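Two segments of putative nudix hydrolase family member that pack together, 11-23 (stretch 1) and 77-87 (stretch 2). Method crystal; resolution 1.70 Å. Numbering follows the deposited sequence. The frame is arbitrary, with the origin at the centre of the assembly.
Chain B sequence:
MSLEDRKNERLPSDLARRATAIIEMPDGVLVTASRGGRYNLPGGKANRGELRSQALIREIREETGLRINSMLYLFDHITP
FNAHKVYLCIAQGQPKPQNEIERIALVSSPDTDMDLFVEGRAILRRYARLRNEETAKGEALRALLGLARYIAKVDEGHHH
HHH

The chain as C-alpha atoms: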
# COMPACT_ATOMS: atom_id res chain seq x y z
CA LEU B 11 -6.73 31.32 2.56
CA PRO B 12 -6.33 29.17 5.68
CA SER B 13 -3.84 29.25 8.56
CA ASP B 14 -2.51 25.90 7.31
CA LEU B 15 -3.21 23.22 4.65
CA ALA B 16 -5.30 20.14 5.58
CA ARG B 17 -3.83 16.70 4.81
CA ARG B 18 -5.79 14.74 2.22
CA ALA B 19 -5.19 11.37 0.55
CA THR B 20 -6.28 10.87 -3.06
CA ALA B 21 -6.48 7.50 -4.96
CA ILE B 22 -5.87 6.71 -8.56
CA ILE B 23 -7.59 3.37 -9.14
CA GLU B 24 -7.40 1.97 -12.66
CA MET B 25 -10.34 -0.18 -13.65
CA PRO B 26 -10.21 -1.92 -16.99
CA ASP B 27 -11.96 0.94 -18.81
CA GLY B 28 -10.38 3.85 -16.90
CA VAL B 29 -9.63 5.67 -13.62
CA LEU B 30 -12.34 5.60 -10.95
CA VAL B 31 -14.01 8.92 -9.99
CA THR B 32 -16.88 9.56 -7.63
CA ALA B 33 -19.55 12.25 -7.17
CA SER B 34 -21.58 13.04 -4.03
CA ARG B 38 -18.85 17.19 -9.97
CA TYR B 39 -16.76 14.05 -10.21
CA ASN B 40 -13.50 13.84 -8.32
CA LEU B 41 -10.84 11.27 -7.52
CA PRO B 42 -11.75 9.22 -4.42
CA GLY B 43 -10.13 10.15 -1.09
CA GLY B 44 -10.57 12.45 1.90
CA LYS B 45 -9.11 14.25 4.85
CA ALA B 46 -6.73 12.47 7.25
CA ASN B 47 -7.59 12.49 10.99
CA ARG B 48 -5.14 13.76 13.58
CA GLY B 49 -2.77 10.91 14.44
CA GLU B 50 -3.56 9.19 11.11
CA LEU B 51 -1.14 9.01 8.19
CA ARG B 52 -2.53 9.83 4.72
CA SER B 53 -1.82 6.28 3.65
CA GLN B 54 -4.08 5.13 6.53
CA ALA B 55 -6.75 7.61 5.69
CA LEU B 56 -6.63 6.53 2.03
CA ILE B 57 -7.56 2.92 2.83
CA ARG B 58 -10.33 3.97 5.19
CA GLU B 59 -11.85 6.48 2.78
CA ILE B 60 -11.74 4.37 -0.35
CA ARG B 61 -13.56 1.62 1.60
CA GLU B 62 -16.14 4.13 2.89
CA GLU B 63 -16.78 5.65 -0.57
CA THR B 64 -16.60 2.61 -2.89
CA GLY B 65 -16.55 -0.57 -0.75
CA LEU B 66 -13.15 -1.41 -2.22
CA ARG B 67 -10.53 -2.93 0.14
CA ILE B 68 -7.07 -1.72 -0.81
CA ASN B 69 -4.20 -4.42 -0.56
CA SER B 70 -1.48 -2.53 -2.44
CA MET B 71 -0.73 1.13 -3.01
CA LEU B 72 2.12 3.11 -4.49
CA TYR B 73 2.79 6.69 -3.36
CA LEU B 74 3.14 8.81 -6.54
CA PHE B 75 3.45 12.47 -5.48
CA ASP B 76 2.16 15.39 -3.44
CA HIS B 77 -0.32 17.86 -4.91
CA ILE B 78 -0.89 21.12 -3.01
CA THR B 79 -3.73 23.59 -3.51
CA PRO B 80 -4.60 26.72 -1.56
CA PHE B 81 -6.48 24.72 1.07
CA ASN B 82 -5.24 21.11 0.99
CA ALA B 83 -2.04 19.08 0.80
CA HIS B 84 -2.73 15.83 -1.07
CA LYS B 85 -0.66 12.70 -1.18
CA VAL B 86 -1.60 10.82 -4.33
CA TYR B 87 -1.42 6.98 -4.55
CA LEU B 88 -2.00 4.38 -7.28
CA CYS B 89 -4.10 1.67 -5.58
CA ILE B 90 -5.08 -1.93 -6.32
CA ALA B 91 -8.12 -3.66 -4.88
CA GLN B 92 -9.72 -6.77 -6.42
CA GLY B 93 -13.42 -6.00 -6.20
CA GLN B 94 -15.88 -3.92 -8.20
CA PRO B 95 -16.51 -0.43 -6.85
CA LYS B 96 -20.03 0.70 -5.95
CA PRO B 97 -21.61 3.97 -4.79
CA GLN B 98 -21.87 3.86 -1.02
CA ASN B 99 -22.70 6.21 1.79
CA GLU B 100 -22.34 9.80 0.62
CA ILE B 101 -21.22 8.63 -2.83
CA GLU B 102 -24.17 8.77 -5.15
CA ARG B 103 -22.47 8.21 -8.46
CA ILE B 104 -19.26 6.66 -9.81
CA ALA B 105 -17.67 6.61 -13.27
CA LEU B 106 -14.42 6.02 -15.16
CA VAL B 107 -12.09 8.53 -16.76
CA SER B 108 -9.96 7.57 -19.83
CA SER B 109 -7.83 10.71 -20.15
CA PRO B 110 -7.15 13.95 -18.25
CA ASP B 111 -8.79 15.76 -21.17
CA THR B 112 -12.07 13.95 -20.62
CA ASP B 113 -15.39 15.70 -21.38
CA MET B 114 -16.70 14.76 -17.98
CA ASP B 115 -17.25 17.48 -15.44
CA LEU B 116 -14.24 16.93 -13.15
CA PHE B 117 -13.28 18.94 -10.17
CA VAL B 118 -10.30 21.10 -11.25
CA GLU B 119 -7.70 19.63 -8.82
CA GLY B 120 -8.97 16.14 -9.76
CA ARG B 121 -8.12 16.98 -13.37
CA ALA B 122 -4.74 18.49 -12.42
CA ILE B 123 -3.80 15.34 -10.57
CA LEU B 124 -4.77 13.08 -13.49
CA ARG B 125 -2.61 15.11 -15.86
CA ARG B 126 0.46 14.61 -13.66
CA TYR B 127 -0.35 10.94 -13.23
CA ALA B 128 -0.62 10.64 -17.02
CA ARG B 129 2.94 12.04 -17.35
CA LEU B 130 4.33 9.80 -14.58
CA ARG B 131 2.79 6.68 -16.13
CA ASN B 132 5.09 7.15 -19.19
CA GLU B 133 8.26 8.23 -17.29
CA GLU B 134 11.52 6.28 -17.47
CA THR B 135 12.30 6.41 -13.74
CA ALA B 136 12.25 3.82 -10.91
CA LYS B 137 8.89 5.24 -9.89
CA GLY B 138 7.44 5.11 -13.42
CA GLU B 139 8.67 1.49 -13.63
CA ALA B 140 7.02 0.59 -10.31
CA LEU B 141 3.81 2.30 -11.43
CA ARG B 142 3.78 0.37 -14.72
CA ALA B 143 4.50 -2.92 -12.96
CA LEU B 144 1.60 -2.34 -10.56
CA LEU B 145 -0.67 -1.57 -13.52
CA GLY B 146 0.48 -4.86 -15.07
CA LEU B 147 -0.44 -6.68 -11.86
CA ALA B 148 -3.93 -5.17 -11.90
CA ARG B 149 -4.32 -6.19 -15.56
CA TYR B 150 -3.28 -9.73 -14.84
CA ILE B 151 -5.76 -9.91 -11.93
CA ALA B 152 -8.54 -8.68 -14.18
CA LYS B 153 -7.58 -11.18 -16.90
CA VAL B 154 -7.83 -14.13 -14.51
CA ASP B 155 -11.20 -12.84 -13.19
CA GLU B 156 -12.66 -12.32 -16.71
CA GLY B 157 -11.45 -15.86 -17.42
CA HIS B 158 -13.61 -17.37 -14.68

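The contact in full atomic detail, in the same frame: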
# COMPACT_ATOMS: atom_id res chain seq x y z
N LEU B 11 -7.96 32.16 2.36
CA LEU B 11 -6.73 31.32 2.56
C LEU B 11 -6.56 30.97 4.03
O LEU B 11 -6.66 31.84 4.91
CB LEU B 11 -5.50 32.04 2.03
CG LEU B 11 -5.64 32.59 0.61
CD1 LEU B 11 -4.91 33.92 0.54
CD2 LEU B 11 -5.12 31.63 -0.46
N PRO B 12 -6.30 29.69 4.31
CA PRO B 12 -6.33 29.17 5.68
C PRO B 12 -5.03 29.40 6.43
O PRO B 12 -4.03 29.80 5.83
CB PRO B 12 -6.58 27.67 5.47
CG PRO B 12 -5.89 27.38 4.13
CD PRO B 12 -5.96 28.67 3.32
N SER B 13 -5.05 29.16 7.74
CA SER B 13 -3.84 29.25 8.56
C SER B 13 -2.84 28.17 8.20
O SER B 13 -1.65 28.30 8.53
CB SER B 13 -4.15 29.08 10.05
OG SER B 13 -4.82 30.22 10.56
N ASP B 14 -3.32 27.09 7.60
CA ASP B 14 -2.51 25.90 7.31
C ASP B 14 -3.28 25.06 6.28
O ASP B 14 -4.49 25.23 6.11
CB ASP B 14 -2.31 25.02 8.55
CG ASP B 14 -1.49 25.68 9.63
OD1 ASP B 14 -0.26 25.86 9.46
OD2 ASP B 14 -2.09 26.00 10.69
N LEU B 15 -2.58 24.14 5.61
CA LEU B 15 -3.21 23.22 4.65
C LEU B 15 -3.63 21.90 5.32
O LEU B 15 -2.85 21.31 6.08
CB LEU B 15 -2.21 22.89 3.53
CG LEU B 15 -1.64 24.06 2.74
CD1 LEU B 15 -0.87 23.57 1.49
CD2 LEU B 15 -2.79 25.00 2.32
N ALA B 16 -4.85 21.43 5.05
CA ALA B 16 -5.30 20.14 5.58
C ALA B 16 -4.72 18.97 4.80
O ALA B 16 -4.56 19.04 3.59
CB ALA B 16 -6.83 20.04 5.59
N ARG B 17 -4.43 17.88 5.50
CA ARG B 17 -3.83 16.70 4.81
C ARG B 17 -4.90 15.84 4.18
O ARG B 17 -5.86 15.41 4.87
CB ARG B 17 -3.02 15.89 5.80
CG ARG B 17 -1.76 16.60 6.35
CD ARG B 17 -1.03 15.67 7.35
NE ARG B 17 -1.95 15.27 8.42
CZ ARG B 17 -2.25 14.01 8.77
NH1 ARG B 17 -3.11 13.80 9.75
NH2 ARG B 17 -1.68 12.95 8.20
N ARG B 18 -4.80 15.58 2.87
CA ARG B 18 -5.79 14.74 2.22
C ARG B 18 -5.07 13.60 1.54
O ARG B 18 -3.90 13.77 1.19
CB ARG B 18 -6.61 15.52 1.19
CG ARG B 18 -7.52 16.58 1.84
CD ARG B 18 -8.45 17.22 0.85
NE ARG B 18 -9.46 16.30 0.30
CZ ARG B 18 -10.72 16.26 0.73
NH1 ARG B 18 -11.56 15.40 0.19
NH2 ARG B 18 -11.12 17.07 1.70
N ALA B 19 -5.74 12.46 1.40
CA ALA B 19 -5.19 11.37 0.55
C ALA B 19 -6.06 11.28 -0.70
O ALA B 19 -7.27 11.49 -0.62
CB ALA B 19 -5.19 10.01 1.28
N THR B 20 -5.48 10.96 -1.85
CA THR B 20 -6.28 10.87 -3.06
C THR B 20 -5.84 9.59 -3.76
O THR B 20 -4.62 9.34 -3.79
CB THR B 20 -6.00 12.08 -3.96
OG1 THR B 20 -6.54 13.25 -3.31
CG2 THR B 20 -6.61 11.91 -5.37
N ALA B 21 -6.79 8.80 -4.27
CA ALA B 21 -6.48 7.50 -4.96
C ALA B 21 -6.66 7.57 -6.45
O ALA B 21 -7.67 8.09 -6.95
CB ALA B 21 -7.38 6.37 -4.44
N ILE B 22 -5.71 6.99 -7.15
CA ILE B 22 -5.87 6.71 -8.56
C ILE B 22 -6.05 5.22 -8.66
O ILE B 22 -5.12 4.47 -8.35
CB ILE B 22 -4.61 7.06 -9.36
CG1 ILE B 22 -4.42 8.58 -9.45
CG2 ILE B 22 -4.71 6.39 -10.76
CD1 ILE B 22 -4.86 9.35 -8.27
N ILE B 23 -7.27 4.78 -9.02
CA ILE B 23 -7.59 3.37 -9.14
C ILE B 23 -7.96 3.06 -10.58
O ILE B 23 -9.00 3.52 -11.05
CB ILE B 23 -8.79 3.01 -8.26
CG1 ILE B 23 -8.40 3.18 -6.80
CG2 ILE B 23 -9.22 1.55 -8.49
CD1 ILE B 23 -9.65 3.25 -5.87
N HIS B 77 0.32 16.85 -4.10
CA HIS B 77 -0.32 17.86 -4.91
C HIS B 77 -0.87 18.89 -3.93
O HIS B 77 -1.75 18.56 -3.14
CB HIS B 77 -1.48 17.25 -5.68
CG HIS B 77 -2.24 18.24 -6.51
ND1 HIS B 77 -1.83 18.61 -7.77
CD2 HIS B 77 -3.37 18.94 -6.25
CE1 HIS B 77 -2.68 19.49 -8.26
NE2 HIS B 77 -3.62 19.72 -7.35
N ILE B 78 -0.34 20.11 -3.93
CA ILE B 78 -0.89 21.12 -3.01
C ILE B 78 -1.82 22.11 -3.73
O ILE B 78 -1.60 22.50 -4.87
CB ILE B 78 0.18 21.90 -2.20
CG1 ILE B 78 1.00 22.79 -3.12
CG2 ILE B 78 1.08 20.90 -1.42
CD1 ILE B 78 1.85 23.82 -2.42
N THR B 79 -2.83 22.55 -3.01
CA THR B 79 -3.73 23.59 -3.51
C THR B 79 -3.81 24.64 -2.40
O THR B 79 -3.14 24.51 -1.38
CB THR B 79 -5.12 23.02 -3.73
OG1 THR B 79 -5.77 22.96 -2.45
CG2 THR B 79 -5.03 21.60 -4.30
N PRO B 80 -4.66 25.67 -2.57
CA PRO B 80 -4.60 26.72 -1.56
C PRO B 80 -5.07 26.28 -0.20
O PRO B 80 -4.67 26.88 0.79
CB PRO B 80 -5.49 27.84 -2.14
CG PRO B 80 -5.38 27.64 -3.67
CD PRO B 80 -5.42 26.08 -3.77
N PHE B 81 -5.87 25.21 -0.16
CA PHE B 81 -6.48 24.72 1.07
C PHE B 81 -5.98 23.37 1.61
O PHE B 81 -6.07 23.11 2.81
CB PHE B 81 -7.99 24.63 0.88
CG PHE B 81 -8.66 25.97 0.83
CD1 PHE B 81 -9.13 26.58 1.99
CD2 PHE B 81 -8.77 26.64 -0.37
CE1 PHE B 81 -9.73 27.84 1.95
CE2 PHE B 81 -9.35 27.89 -0.43
CZ PHE B 81 -9.83 28.50 0.73
N ASN B 82 -5.52 22.52 0.69
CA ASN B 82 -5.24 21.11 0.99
C ASN B 82 -3.87 20.65 0.50
O ASN B 82 -3.36 21.12 -0.53
CB ASN B 82 -6.35 20.26 0.36
CG ASN B 82 -7.69 20.54 1.02
OD1 ASN B 82 -7.80 20.57 2.25
ND2 ASN B 82 -8.70 20.81 0.22
N ALA B 83 -3.26 19.74 1.25
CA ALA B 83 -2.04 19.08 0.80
C ALA B 83 -2.32 17.60 0.52
O ALA B 83 -2.50 16.84 1.45
CB ALA B 83 -0.91 19.23 1.83
N HIS B 84 -2.35 17.20 -0.76
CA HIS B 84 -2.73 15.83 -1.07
C HIS B 84 -1.48 14.97 -1.16
O HIS B 84 -0.46 15.43 -1.67
CB HIS B 84 -3.38 15.74 -2.46
CG HIS B 84 -4.71 16.43 -2.57
ND1 HIS B 84 -5.91 15.75 -2.63
CD2 HIS B 84 -5.01 17.75 -2.64
CE1 HIS B 84 -6.90 16.62 -2.75
NE2 HIS B 84 -6.38 17.84 -2.77
N LYS B 85 -1.55 13.75 -0.64
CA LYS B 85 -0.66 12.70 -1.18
C LYS B 85 -1.48 11.86 -2.14
O LYS B 85 -2.61 11.45 -1.83
CB LYS B 85 -0.04 11.82 -0.10
CG LYS B 85 1.14 12.49 0.61
CD LYS B 85 1.80 11.61 1.62
CE LYS B 85 2.97 12.35 2.23
NZ LYS B 85 4.01 12.73 1.21
N VAL B 86 -0.89 11.55 -3.29
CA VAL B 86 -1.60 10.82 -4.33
C VAL B 86 -1.01 9.42 -4.48
O VAL B 86 0.20 9.31 -4.58
CB VAL B 86 -1.44 11.57 -5.68
CG1 VAL B 86 -2.19 10.84 -6.83
CG2 VAL B 86 -1.99 12.99 -5.52
N TYR B 87 -1.86 8.39 -4.52
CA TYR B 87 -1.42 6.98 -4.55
C TYR B 87 -2.14 6.19 -5.64
O TYR B 87 -3.37 6.31 -5.80
CB TYR B 87 -1.78 6.24 -3.26
CG TYR B 87 -1.36 6.94 -1.98
CD1 TYR B 87 -0.21 6.52 -1.29
CD2 TYR B 87 -2.10 8.01 -1.46
CE1 TYR B 87 0.20 7.13 -0.13
CE2 TYR B 87 -1.69 8.63 -0.25
CZ TYR B 87 -0.51 8.19 0.38
OH TYR B 87 -0.09 8.78 1.58
O HOH W 1 -7.28 24.29 4.90

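Parallel β-strands pair by a simple rule: alternate residues of one strand reach across with both their N-H and their C=O, each to a different residue of the neighbour. The pairing of residues 16-22 with 82-87 in this putative nudix hydrolase family member is a clear example. The two strands run in the same sense, their axes 30° apart, although the segments lie more than sixty residues apart in sequence.

The backbone ladder comes first. Ala16 N donates to Phe81 O (3.1 Å), and Ala83 N returns to Ala16 O (2.8 Å). Two residues on, Arg18 N meets Ala83 O and Lys85 N meets Arg18 O, both at 3.0 Å; then Thr20 N binds Lys85 O at 2.9 Å and Tyr87 N binds Thr20 O at 3.0 Å. The last rung, from Ile22 N to Tyr87 O, is short (2.8 Å) and almost straight at 177°. The same carbonyls also receive CA-H groups, as the parallel register allows: His84 CA lies 3.3 Å from Arg18 O, and Val86 CA 3.4 Å from Thr20 O. Where the ladder begins, a water donates to both Phe81 O (2.7 Å) and Asp14 O (3.2 Å), so Phe81 O serves the water as well as Ala16 N.

Polar side chains add one direct bond. On the sheet face carrying Arg18, Thr20, His84 and Val86, Thr20 OG1 approaches His84 ND1 to 2.7 Å near the plane of the imidazole, where the nitrogen lone pair or its proton lies; either partner could be the donor. The face of the same ring is used differently: Arg18 CB sits 4.2 Å from the centroid of the His84 ring, 23° off its normal, a CH-π contact. One histidine thus engages two residues of the neighbouring strand, by edge and by face.

Apolar contacts make a third group. Further along this pairing, the buried Ile22 and Val86 meet with Ile22 CD1 3.4 Å from Val86 CG1, tighter than usual for two methyl groups; Ile22 chi2, at 34°, is between rotamer wells, so the fit should not be read as ideal packing. On the other face, Ala19 CB touches Tyr87 CE2 at 4.1 Å. Before the strand, Leu15 points toward the second segment, its CB 4.2 Å from Ala83 CB and its CD1 4.2 Å from Ile78 CB. Pro12 lies over one face of the Phe81 ring, with its CG 4.0 Å from Phe81 CD1. The CA-to-CB bond of Phe81 points away, yet the end of its side chain comes nearer.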